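Local coordinates for protein transcriptional regulator, GntR family (PDB 3SXM) that probably regulates transcription by binding specific DNA sites, and is represented here by its zinc-binding FCD domain in a metal-free state, at residues 21-26 with 116-121; 28-33 with 67-72; 93-98 with 123-128; 60-65 with 105-110. The protein carries 3 engineered substitutions. One frame throughout, in Å; residues are numbered along the deposited sequence. Where two conformers were deposited one is given.

Interaction 1: 21-26 with 116-121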
# COMPACT_ATOMS: atom_id res chain seq x y z
N PHE A 21 -2.01 0.45 -5.73
CA PHE A 21 -1.88 1.86 -5.40
C PHE A 21 -1.11 2.58 -6.49
O PHE A 21 -1.49 3.68 -6.89
CB PHE A 21 -1.15 2.05 -4.05
CG PHE A 21 -1.00 3.50 -3.65
CD1 PHE A 21 -2.01 4.14 -2.96
CD2 PHE A 21 0.15 4.22 -3.92
CE1 PHE A 21 -1.88 5.45 -2.53
CE2 PHE A 21 0.24 5.55 -3.56
CZ PHE A 21 -0.75 6.15 -2.87
N CYS A 22 0.02 2.03 -6.91
CA CYS A 22 0.85 2.73 -7.91
C CYS A 22 0.19 2.77 -9.29
O CYS A 22 0.20 3.80 -9.96
CB CYS A 22 2.25 2.13 -7.97
SG CYS A 22 3.20 2.40 -6.46
N LEU A 23 -0.38 1.65 -9.74
CA LEU A 23 -1.13 1.66 -10.99
C LEU A 23 -2.27 2.68 -11.00
O LEU A 23 -2.49 3.42 -12.00
CB LEU A 23 -1.67 0.23 -11.33
CG LEU A 23 -2.40 0.10 -12.67
CD1 LEU A 23 -1.54 0.53 -13.88
CD2 LEU A 23 -2.91 -1.34 -12.79
N GLU A 24 -3.04 2.77 -9.92
CA GLU A 24 -4.15 3.68 -9.81
C GLU A 24 -3.67 5.13 -9.85
O GLU A 24 -4.25 5.97 -10.53
CB GLU A 24 -4.86 3.43 -8.46
CG GLU A 24 -5.87 2.30 -8.43
CD GLU A 24 -6.57 2.02 -7.08
OE1 GLU A 24 -7.65 1.35 -7.09
OE2 GLU A 24 -6.04 2.41 -6.01
N ASN A 25 -2.65 5.45 -9.10
CA ASN A 25 -2.24 6.82 -8.94
C ASN A 25 -1.22 7.34 -9.96
O ASN A 25 -1.03 8.50 -10.08
CB ASN A 25 -1.73 7.04 -7.51
CG ASN A 25 -2.82 6.94 -6.49
OD1 ASN A 25 -2.97 5.98 -5.78
ND2 ASN A 25 -3.61 7.92 -6.46
N TYR A 26 -0.60 6.46 -10.71
CA TYR A 26 0.41 6.81 -11.71
C TYR A 26 0.07 6.23 -13.08
O TYR A 26 0.93 6.06 -13.92
CB TYR A 26 1.84 6.47 -11.22
CG TYR A 26 2.17 7.24 -9.99
CD1 TYR A 26 2.64 8.51 -10.12
CD2 TYR A 26 1.86 6.77 -8.73
CE1 TYR A 26 2.89 9.29 -9.01
CE2 TYR A 26 2.13 7.54 -7.61
CZ TYR A 26 2.60 8.80 -7.74
OH TYR A 26 2.84 9.63 -6.63
N GLU A 116 -9.93 1.44 -15.17
CA GLU A 116 -10.72 0.62 -14.28
C GLU A 116 -10.45 -0.87 -14.62
O GLU A 116 -10.22 -1.69 -13.74
CB GLU A 116 -12.22 0.94 -14.43
CG GLU A 116 -13.03 0.69 -13.18
CD GLU A 116 -14.54 0.89 -13.36
OE1 GLU A 116 -15.00 1.15 -14.50
OE2 GLU A 116 -15.27 0.79 -12.35
N GLY A 117 -10.45 -1.19 -15.89
CA GLY A 117 -10.23 -2.56 -16.34
C GLY A 117 -8.81 -3.01 -16.05
O GLY A 117 -8.57 -4.17 -15.72
N ALA A 118 -7.83 -2.12 -16.14
CA ALA A 118 -6.46 -2.50 -15.82
C ALA A 118 -6.29 -2.85 -14.36
O ALA A 118 -5.64 -3.85 -14.04
CB ALA A 118 -5.48 -1.42 -16.19
N ILE A 119 -6.90 -2.06 -13.48
CA ILE A 119 -6.84 -2.35 -12.05
C ILE A 119 -7.50 -3.68 -11.77
O ILE A 119 -6.98 -4.51 -11.04
CB ILE A 119 -7.48 -1.20 -11.28
CG1 ILE A 119 -6.62 0.06 -11.42
CG2 ILE A 119 -7.62 -1.59 -9.79
CD1 ILE A 119 -7.38 1.35 -11.07
N GLU A 120 -8.64 -3.92 -12.41
CA GLU A 120 -9.33 -5.20 -12.24
C GLU A 120 -8.43 -6.36 -12.68
O GLU A 120 -8.35 -7.38 -12.00
CB GLU A 120 -10.64 -5.27 -13.04
CG GLU A 120 -11.75 -4.43 -12.49
CD GLU A 120 -13.01 -4.48 -13.36
OE1 GLU A 120 -13.09 -5.29 -14.33
OE2 GLU A 120 -13.94 -3.71 -13.07
N LYS A 121 -7.76 -6.21 -13.82
CA LYS A 121 -6.93 -7.31 -14.34
C LYS A 121 -5.71 -7.58 -13.45
O LYS A 121 -5.33 -8.74 -13.27
CB LYS A 121 -6.46 -7.03 -15.78
CG LYS A 121 -5.85 -8.22 -16.51
CD LYS A 121 -6.95 -9.31 -16.78
CE LYS A 121 -6.51 -10.45 -17.62
NZ LYS A 121 -7.65 -11.44 -17.66
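Glu-24 and Ile-119 face each other, CA atoms 7.0 Å apart, where segments 21-25 and 116-121 run antiparallel at 172° with their axes 10.1 Å apart. This is helix-to-helix packing inside the all-helical FCD domain of the FadR-C clan: the C-terminal end of helix 5-25 lies beside the start of helix 115-135. Leu-23 carries the apolar contact. Its CB points toward the other helix, and with CG opposite the backbone N (chi1 -176°) methyl CD2 comes to lie against the backbone there, 3.9 Å from Ala-118 O. The same methyl lies 4.3 Å from Ala-118 CB and 4.2 Å from CG1 of Ile-119, so it touches two successive residues. Ile-119 in turn passes at about a right angle to the side chain of Glu-24, against its aliphatic part. The exact fit there is doubtful, since Glu-24 was modelled in two conformers and approaches the isoleucine more closely than carbons can sit. An alanine in place of Ile-119 would remove CG1, CG2 and CD1 and would probably open a gap beside Leu-23 CD2. Ile-110 of helix 96-111 touches both Leu-23 and Ala-118, closing this small apolar group from a third helix. Two neighbours reach the second subunit: Phe-21 packs on Met-17 of that subunit, and Tyr-26, just past the helix, is hydrogen-bonded through OH to OE2 of its Glu-13.

Interaction 2: 28-33 with 67-72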
# COMPACT_ATOMS: atom_id res chain seq x y z
N ASP A 28 -1.26 7.26 -15.91
CA ASP A 28 -0.85 7.87 -17.16
C ASP A 28 0.64 7.76 -17.37
O ASP A 28 1.10 7.60 -18.52
CB ASP A 28 -1.28 9.36 -17.21
CG ASP A 28 -2.78 9.54 -17.26
OD1 ASP A 28 -3.54 8.64 -17.63
OD2 ASP A 28 -3.23 10.70 -17.01
N LYS A 29 1.43 7.89 -16.30
CA LYS A 29 2.87 7.72 -16.41
C LYS A 29 3.24 6.30 -16.87
O LYS A 29 4.11 6.11 -17.72
CB LYS A 29 3.57 8.04 -15.07
CG LYS A 29 5.07 7.91 -15.14
CD LYS A 29 5.77 8.67 -14.04
CE LYS A 29 7.21 8.22 -13.83
NZ LYS A 29 8.24 9.18 -14.31
N ILE A 30 2.57 5.33 -16.29
CA ILE A 30 2.78 3.94 -16.68
C ILE A 30 2.38 3.74 -18.15
O ILE A 30 3.16 3.21 -18.96
CB ILE A 30 2.05 2.97 -15.74
CG1 ILE A 30 2.64 3.05 -14.33
CG2 ILE A 30 2.12 1.58 -16.33
CD1 ILE A 30 1.72 2.51 -13.27
N ALA A 31 1.22 4.23 -18.52
CA ALA A 31 0.70 4.07 -19.88
C ALA A 31 1.59 4.69 -20.92
O ALA A 31 1.66 4.20 -22.06
CB ALA A 31 -0.68 4.66 -20.02
N GLY A 32 2.25 5.78 -20.57
CA GLY A 32 3.09 6.46 -21.55
C GLY A 32 4.56 6.05 -21.55
O GLY A 32 5.36 6.62 -22.35
N SER A 33 4.94 5.07 -20.73
CA SER A 33 6.33 4.69 -20.59
C SER A 33 6.81 3.80 -21.75
O SER A 33 6.05 2.97 -22.27
CB SER A 33 6.58 3.99 -19.28
OG SER A 33 5.93 2.78 -19.26
N ILE A 67 5.57 0.10 -9.79
CA ILE A 67 6.10 0.68 -8.53
C ILE A 67 7.01 1.87 -8.86
O ILE A 67 6.90 2.97 -8.25
CB ILE A 67 6.85 -0.37 -7.74
CG1 ILE A 67 5.91 -1.50 -7.32
CG2 ILE A 67 7.62 0.23 -6.55
CD1 ILE A 67 4.89 -1.16 -6.24
N ARG A 68 7.90 1.69 -9.84
CA ARG A 68 8.88 2.69 -10.20
C ARG A 68 8.22 3.98 -10.69
O ARG A 68 8.73 5.07 -10.42
CB ARG A 68 9.87 2.12 -11.24
CG ARG A 68 10.83 3.11 -11.84
CD ARG A 68 11.84 3.62 -10.90
NE ARG A 68 12.79 2.59 -10.47
CZ ARG A 68 13.84 2.84 -9.69
NH1 ARG A 68 14.08 4.08 -9.28
NH2 ARG A 68 14.66 1.86 -9.35
N ALA A 69 7.08 3.87 -11.37
CA ALA A 69 6.38 5.00 -11.96
C ALA A 69 5.90 5.99 -10.88
O ALA A 69 5.64 7.13 -11.19
CB ALA A 69 5.20 4.50 -12.85
N SER A 70 5.78 5.54 -9.63
CA SER A 70 5.43 6.45 -8.51
C SER A 70 6.47 7.52 -8.33
O SER A 70 6.18 8.62 -7.82
CB SER A 70 5.21 5.69 -7.19
OG SER A 70 6.44 5.20 -6.72
N GLY A 71 7.72 7.23 -8.63
CA GLY A 71 8.82 8.11 -8.30
C GLY A 71 9.03 8.28 -6.82
O GLY A 71 9.81 9.17 -6.45
N ASN A 72 8.42 7.44 -6.01
CA ASN A 72 8.49 7.51 -4.57
C ASN A 72 9.59 6.55 -4.14
O ASN A 72 9.39 5.34 -4.17
CB ASN A 72 7.14 7.15 -3.95
CG ASN A 72 7.13 7.24 -2.44
OD1 ASN A 72 8.11 6.87 -1.77
ND2 ASN A 72 6.06 7.77 -1.88
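Lys-29 and Ile-30 of the short helix 27-31 meet Ala-69 in the type I turn, Arg-68 to Gly-71, that leads out of helix 51-68 in this helical FCD fold. Along Lys-29, CB points toward the turn, and CG lies 4.1 Å from Ala-69 CB. CD then reaches the carbonyl oxygen, 3.2 Å from Ala-69 O, and CE stays beside it at 3.3 Å from the same oxygen. A bend at chi4 (108°) turns NZ away from that oxygen; the side chain lies about 6 Å from a bound bicarbonate, whose pocket includes Ser-33. Ile-30 presses more tightly: its CG1 is 3.3 Å from the methyl CB of Ala-69, closer than usual van der Waals contact. Each segment is also tied within itself by a serine. Ser-33 OG donates to Ile-30 O at 2.8 Å, in the carbonyl plane on a lone pair. Ile-67 O accepts from both the N and the OG of Ser-70, the hydroxyl bond being nearly straight on, with a C=O...donor angle of 173°. Ser-70 OG also forms an ST turn, accepting from Asn-72 N at 3.1 Å (N-H...O 163°).

Interaction 3: 93-98 with 123-128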
# COMPACT_ATOMS: atom_id res chain seq x y z
N ASN A 93 5.08 -22.09 -7.90
CA ASN A 93 4.17 -22.72 -8.83
C ASN A 93 4.35 -22.13 -10.20
O ASN A 93 4.30 -20.98 -10.35
CB ASN A 93 2.74 -22.51 -8.35
CG ASN A 93 1.72 -23.25 -9.20
OD1 ASN A 93 0.79 -22.68 -9.70
ND2 ASN A 93 1.87 -24.52 -9.30
N GLU A 94 4.55 -22.96 -11.20
CA GLU A 94 4.78 -22.53 -12.58
C GLU A 94 3.51 -22.33 -13.39
O GLU A 94 2.80 -23.30 -13.67
CB GLU A 94 5.54 -23.66 -13.27
CG GLU A 94 5.85 -23.46 -14.73
CD GLU A 94 4.72 -23.88 -15.65
OE1 GLU A 94 4.41 -25.10 -15.71
OE2 GLU A 94 4.19 -23.00 -16.37
N ARG A 95 3.24 -21.08 -13.76
CA ARG A 95 2.04 -20.76 -14.51
C ARG A 95 2.30 -20.05 -15.82
O ARG A 95 1.43 -19.29 -16.27
CB ARG A 95 1.22 -19.99 -13.48
CG ARG A 95 -0.20 -19.88 -13.74
CD ARG A 95 -0.85 -19.20 -12.53
NE ARG A 95 -2.22 -18.94 -12.85
CZ ARG A 95 -2.68 -17.76 -13.26
NH1 ARG A 95 -1.85 -16.74 -13.45
NH2 ARG A 95 -3.98 -17.66 -13.47
N TYR A 96 3.48 -20.19 -16.41
CA TYR A 96 3.92 -19.27 -17.48
C TYR A 96 2.92 -18.83 -18.55
O TYR A 96 2.73 -17.64 -18.82
CB TYR A 96 5.18 -19.87 -18.15
CG TYR A 96 6.28 -20.28 -17.23
CD1 TYR A 96 6.70 -19.47 -16.19
CD2 TYR A 96 6.91 -21.49 -17.38
CE1 TYR A 96 7.71 -19.83 -15.33
CE2 TYR A 96 7.94 -21.88 -16.52
CZ TYR A 96 8.33 -21.05 -15.49
OH TYR A 96 9.33 -21.41 -14.61
N VAL A 97 2.26 -19.79 -19.16
CA VAL A 97 1.39 -19.47 -20.27
C VAL A 97 0.26 -18.58 -19.82
O VAL A 97 -0.05 -17.59 -20.49
CB VAL A 97 0.87 -20.76 -20.89
CG1 VAL A 97 -0.31 -20.48 -21.85
CG2 VAL A 97 2.01 -21.42 -21.63
N VAL A 98 -0.39 -18.96 -18.74
CA VAL A 98 -1.54 -18.23 -18.28
C VAL A 98 -1.14 -16.86 -17.70
O VAL A 98 -1.82 -15.88 -17.96
CB VAL A 98 -2.38 -19.05 -17.31
CG1 VAL A 98 -3.55 -18.20 -16.78
CG2 VAL A 98 -2.90 -20.29 -17.97
N LYS A 123 -5.56 -7.10 -10.16
CA LYS A 123 -6.11 -7.76 -8.96
C LYS A 123 -6.43 -9.21 -9.32
O LYS A 123 -6.09 -10.10 -8.56
CB LYS A 123 -7.36 -7.07 -8.44
CG LYS A 123 -7.09 -5.72 -7.79
CD LYS A 123 -8.40 -5.08 -7.37
CE LYS A 123 -8.15 -3.76 -6.70
NZ LYS A 123 -9.39 -2.97 -6.40
N GLU A 124 -7.06 -9.42 -10.45
CA GLU A 124 -7.40 -10.79 -10.88
C GLU A 124 -6.16 -11.63 -11.03
O GLU A 124 -6.13 -12.80 -10.60
CB GLU A 124 -8.17 -10.77 -12.21
CG GLU A 124 -9.55 -10.16 -12.10
CD GLU A 124 -10.15 -9.85 -13.49
OE1 GLU A 124 -9.54 -10.28 -14.52
OE2 GLU A 124 -11.23 -9.19 -13.54
N HIS A 125 -5.12 -11.07 -11.66
CA HIS A 125 -3.88 -11.78 -11.85
C HIS A 125 -3.29 -12.23 -10.52
O HIS A 125 -2.90 -13.40 -10.33
CB HIS A 125 -2.88 -10.90 -12.60
CG HIS A 125 -1.48 -11.39 -12.53
ND1 HIS A 125 -1.06 -12.51 -13.24
CD2 HIS A 125 -0.43 -11.00 -11.79
CE1 HIS A 125 0.20 -12.74 -12.96
NE2 HIS A 125 0.61 -11.85 -12.08
N LEU A 126 -3.21 -11.31 -9.57
CA LEU A 126 -2.58 -11.62 -8.31
C LEU A 126 -3.42 -12.60 -7.51
O LEU A 126 -2.84 -13.51 -6.89
CB LEU A 126 -2.30 -10.30 -7.55
CG LEU A 126 -1.21 -9.40 -8.18
CD1 LEU A 126 -1.16 -8.04 -7.51
CD2 LEU A 126 0.19 -10.08 -8.13
N LYS A 127 -4.74 -12.46 -7.51
CA LYS A 127 -5.61 -13.39 -6.80
C LYS A 127 -5.58 -14.77 -7.45
O LYS A 127 -5.67 -15.78 -6.76
CB LYS A 127 -7.03 -12.88 -6.62
CG LYS A 127 -7.04 -11.61 -5.79
CD LYS A 127 -8.23 -11.43 -4.92
CE LYS A 127 -8.25 -10.02 -4.35
NZ LYS A 127 -9.17 -9.80 -3.19
N ASN A 128 -5.42 -14.80 -8.77
CA ASN A 128 -5.37 -16.08 -9.50
C ASN A 128 -4.08 -16.79 -9.20
O ASN A 128 -4.11 -18.02 -8.95
CB ASN A 128 -5.46 -15.84 -11.02
CG ASN A 128 -6.88 -15.52 -11.51
OD1 ASN A 128 -7.87 -15.68 -10.79
ND2 ASN A 128 -6.98 -15.12 -12.76
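Arg-95, the N-cap residue of helix 96-111, spans to His-125 and Asn-128 on helix 115-135 with its CG opposite the backbone N (chi1 -161°) and the chain extended to NE, at the edge of the metal site enclosed by the FCD helices. Within 123-128 the first to be met is His-125, a zinc ligand of this protein although no metal is bound here. Its ND1 lies 4.3 Å from Arg-95 NH1, near the plane of the guanidinium and at its edge. Glu-102 joins the two, as its OE1 accepts a hydrogen bond from His-125 ND1 and makes a salt bridge with Arg-95 NH1, which is also hydrogen-bonded to Ser-99 OG. Leu-126 turns from this contact and packs on Arg-15 and Ile-16 of helix 5-25. One turn beyond His-125 comes Asn-128, whose CB is 3.4 Å from Arg-95 NH2. Its amide plane stands 57° from the guanidinium plane, so the two groups do not stack, and its ND2 is hydrogen-bonded to Glu-102 OE2. The backbone O of Asn-128 sits 4.2 Å above one guanidinium face, offset toward the rim. On the opposite face, also toward the rim, Val-98 CG1 lies 3.4 Å above the plane.

Interaction 4: 60-65 with 105-110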
# COMPACT_ATOMS: atom_id res chain seq x y z
N GLU A 60 8.90 -9.68 -13.83
CA GLU A 60 9.59 -8.84 -12.83
C GLU A 60 9.60 -7.40 -13.33
O GLU A 60 9.26 -6.46 -12.60
CB GLU A 60 10.99 -9.33 -12.57
CG GLU A 60 11.81 -8.39 -11.73
CD GLU A 60 13.17 -8.90 -11.34
OE1 GLU A 60 13.55 -10.02 -11.74
OE2 GLU A 60 13.87 -8.18 -10.61
N ARG A 61 9.91 -7.21 -14.61
CA ARG A 61 9.94 -5.86 -15.16
C ARG A 61 8.61 -5.17 -15.09
O ARG A 61 8.54 -3.98 -14.77
CB ARG A 61 10.46 -5.84 -16.62
CG ARG A 61 11.88 -6.11 -16.75
CD ARG A 61 12.28 -6.34 -18.24
NE ARG A 61 12.16 -5.11 -19.02
CZ ARG A 61 12.33 -5.07 -20.33
NH1 ARG A 61 12.52 -6.19 -21.02
NH2 ARG A 61 12.26 -3.92 -20.97
N LEU A 62 7.52 -5.87 -15.39
CA LEU A 62 6.21 -5.23 -15.48
C LEU A 62 5.80 -4.76 -14.09
O LEU A 62 5.35 -3.63 -13.93
CB LEU A 62 5.18 -6.21 -16.07
CG LEU A 62 3.79 -5.63 -16.22
CD1 LEU A 62 3.76 -4.41 -17.12
CD2 LEU A 62 2.85 -6.66 -16.72
N HIS A 63 5.89 -5.65 -13.10
CA HIS A 63 5.40 -5.31 -11.76
C HIS A 63 6.31 -4.27 -11.11
O HIS A 63 5.78 -3.34 -10.45
CB HIS A 63 5.21 -6.56 -10.93
CG HIS A 63 4.13 -7.43 -11.47
ND1 HIS A 63 2.80 -7.31 -11.12
CD2 HIS A 63 4.18 -8.42 -12.40
CE1 HIS A 63 2.07 -8.16 -11.82
NE2 HIS A 63 2.90 -8.85 -12.59
N LYS A 64 7.61 -4.35 -11.31
CA LYS A 64 8.52 -3.28 -10.83
C LYS A 64 8.26 -1.96 -11.53
O LYS A 64 8.47 -0.92 -10.88
CB LYS A 64 9.98 -3.68 -10.94
CG LYS A 64 10.34 -4.68 -9.88
CD LYS A 64 11.79 -5.04 -9.90
CE LYS A 64 12.20 -5.74 -8.60
NZ LYS A 64 13.62 -6.17 -8.70
N LEU A 65 7.82 -1.95 -12.80
CA LEU A 65 7.54 -0.70 -13.52
C LEU A 65 6.41 0.03 -12.83
O LEU A 65 6.45 1.28 -12.68
CB LEU A 65 7.12 -0.99 -15.01
CG LEU A 65 6.51 0.20 -15.78
CD1 LEU A 65 7.44 1.29 -15.92
CD2 LEU A 65 6.01 -0.28 -17.12
N GLU A 105 -2.87 -8.95 -21.62
CA GLU A 105 -4.14 -8.28 -21.57
C GLU A 105 -4.15 -7.09 -20.62
O GLU A 105 -4.75 -6.05 -20.95
CB GLU A 105 -5.25 -9.31 -21.30
CG GLU A 105 -5.38 -10.24 -22.53
CD GLU A 105 -6.35 -11.37 -22.38
OE1 GLU A 105 -6.67 -11.79 -21.25
OE2 GLU A 105 -6.76 -11.85 -23.46
N LEU A 106 -3.46 -7.24 -19.51
CA LEU A 106 -3.30 -6.10 -18.58
C LEU A 106 -2.64 -4.94 -19.32
O LEU A 106 -3.07 -3.77 -19.23
CB LEU A 106 -2.47 -6.54 -17.39
CG LEU A 106 -1.99 -5.46 -16.41
CD1 LEU A 106 -3.13 -4.69 -15.84
CD2 LEU A 106 -1.20 -6.10 -15.32
N ILE A 107 -1.54 -5.22 -19.98
CA ILE A 107 -0.84 -4.16 -20.69
C ILE A 107 -1.76 -3.52 -21.72
O ILE A 107 -1.79 -2.29 -21.86
CB ILE A 107 0.41 -4.68 -21.31
CG1 ILE A 107 1.40 -5.09 -20.23
CG2 ILE A 107 1.03 -3.61 -22.20
CD1 ILE A 107 2.58 -5.86 -20.75
N GLU A 108 -2.55 -4.30 -22.45
CA GLU A 108 -3.38 -3.69 -23.50
C GLU A 108 -4.45 -2.82 -22.88
O GLU A 108 -4.78 -1.77 -23.42
CB GLU A 108 -3.97 -4.75 -24.41
CG GLU A 108 -4.96 -4.26 -25.44
CD GLU A 108 -4.43 -3.26 -26.41
OE1 GLU A 108 -3.22 -3.36 -26.73
OE2 GLU A 108 -5.23 -2.38 -26.83
N ARG A 109 -4.97 -3.21 -21.71
CA ARG A 109 -5.96 -2.35 -21.00
C ARG A 109 -5.32 -1.04 -20.64
O ARG A 109 -5.93 0.03 -20.74
CB ARG A 109 -6.52 -3.05 -19.76
CG ARG A 109 -7.43 -4.25 -20.11
CD ARG A 109 -8.09 -4.86 -18.89
NE ARG A 109 -8.79 -6.12 -19.21
CZ ARG A 109 -9.58 -6.78 -18.39
NH1 ARG A 109 -9.79 -6.34 -17.16
NH2 ARG A 109 -10.11 -7.92 -18.77
N ILE A 110 -4.11 -1.09 -20.14
CA ILE A 110 -3.37 0.12 -19.79
C ILE A 110 -3.17 1.02 -21.03
O ILE A 110 -3.50 2.25 -21.00
CB ILE A 110 -2.00 -0.19 -19.10
CG1 ILE A 110 -2.20 -0.93 -17.78
CG2 ILE A 110 -1.22 1.11 -18.92
CD1 ILE A 110 -0.89 -1.48 -17.21
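Leu-62 carries its CG opposite the backbone N (chi1 -179°) and Ile-107 its CG1 opposite the carbonyl carbon (chi1 -66°), which brings a leucine fork and an isoleucine arm together between two helices. The fork meets the arm with both prongs: Leu-62 CD1 is 4.0 Å from Ile-107 CG1, and Leu-62 CD2 is 4.1 Å from Ile-107 CD1. CD2 also touches Leu-106, the residue before Ile-107, at 4.3 Å from its CD2. The backbones stay well apart, with CA atoms of Leu-62 and Ile-107 separated by 8.8 Å, so the two segments, on helices 51-68 and 96-111, meet through buried side chains. This is core packing of the helical FCD domain, next to its metal site: His-63, the residue after Leu-62, is a zinc ligand of this protein, and without metal its NE2 is hydrogen-bonded to NE2 of His-103, another ligand. Leu-36 of helix 34-44 covers Leu-62 from a further direction. An alanine at Leu-62 would lose both methyls and would probably leave a gap facing Ile-107 and Leu-106, beside the histidine cluster. On the far side of helix 51-68, Lys-64, in a cation-pi contact with Trp-83, forms a salt bridge to the residue one turn earlier, its NZ 2.8 Å from Glu-60 OE2, met on the anti side and 16° out of the carboxylate plane.

In the fold
All four contacts lie on helices, or turns at their ends, of one FCD domain. Interactions 1, 2 and 4 form a touching group with centres 10 to 11 Å apart, whereas interaction 3 lies across the chain's centre from interaction 2, about 23 Å between centres. Helix 115-135 serves interactions 1 and 3, helix 51-68 interactions 2 and 4, and helix 96-111 interactions 3 and 4. Along the chain, interaction 1 spans 2 and 4; interaction 4 crosses 2 and 3, and 3 also crosses 1. Interactions 3 and 4 meet through His-125 and His-63, beside the metal site, and 1 and 2 both reach the second subunit. Packing therefore runs continuously from metal site to dimer interface.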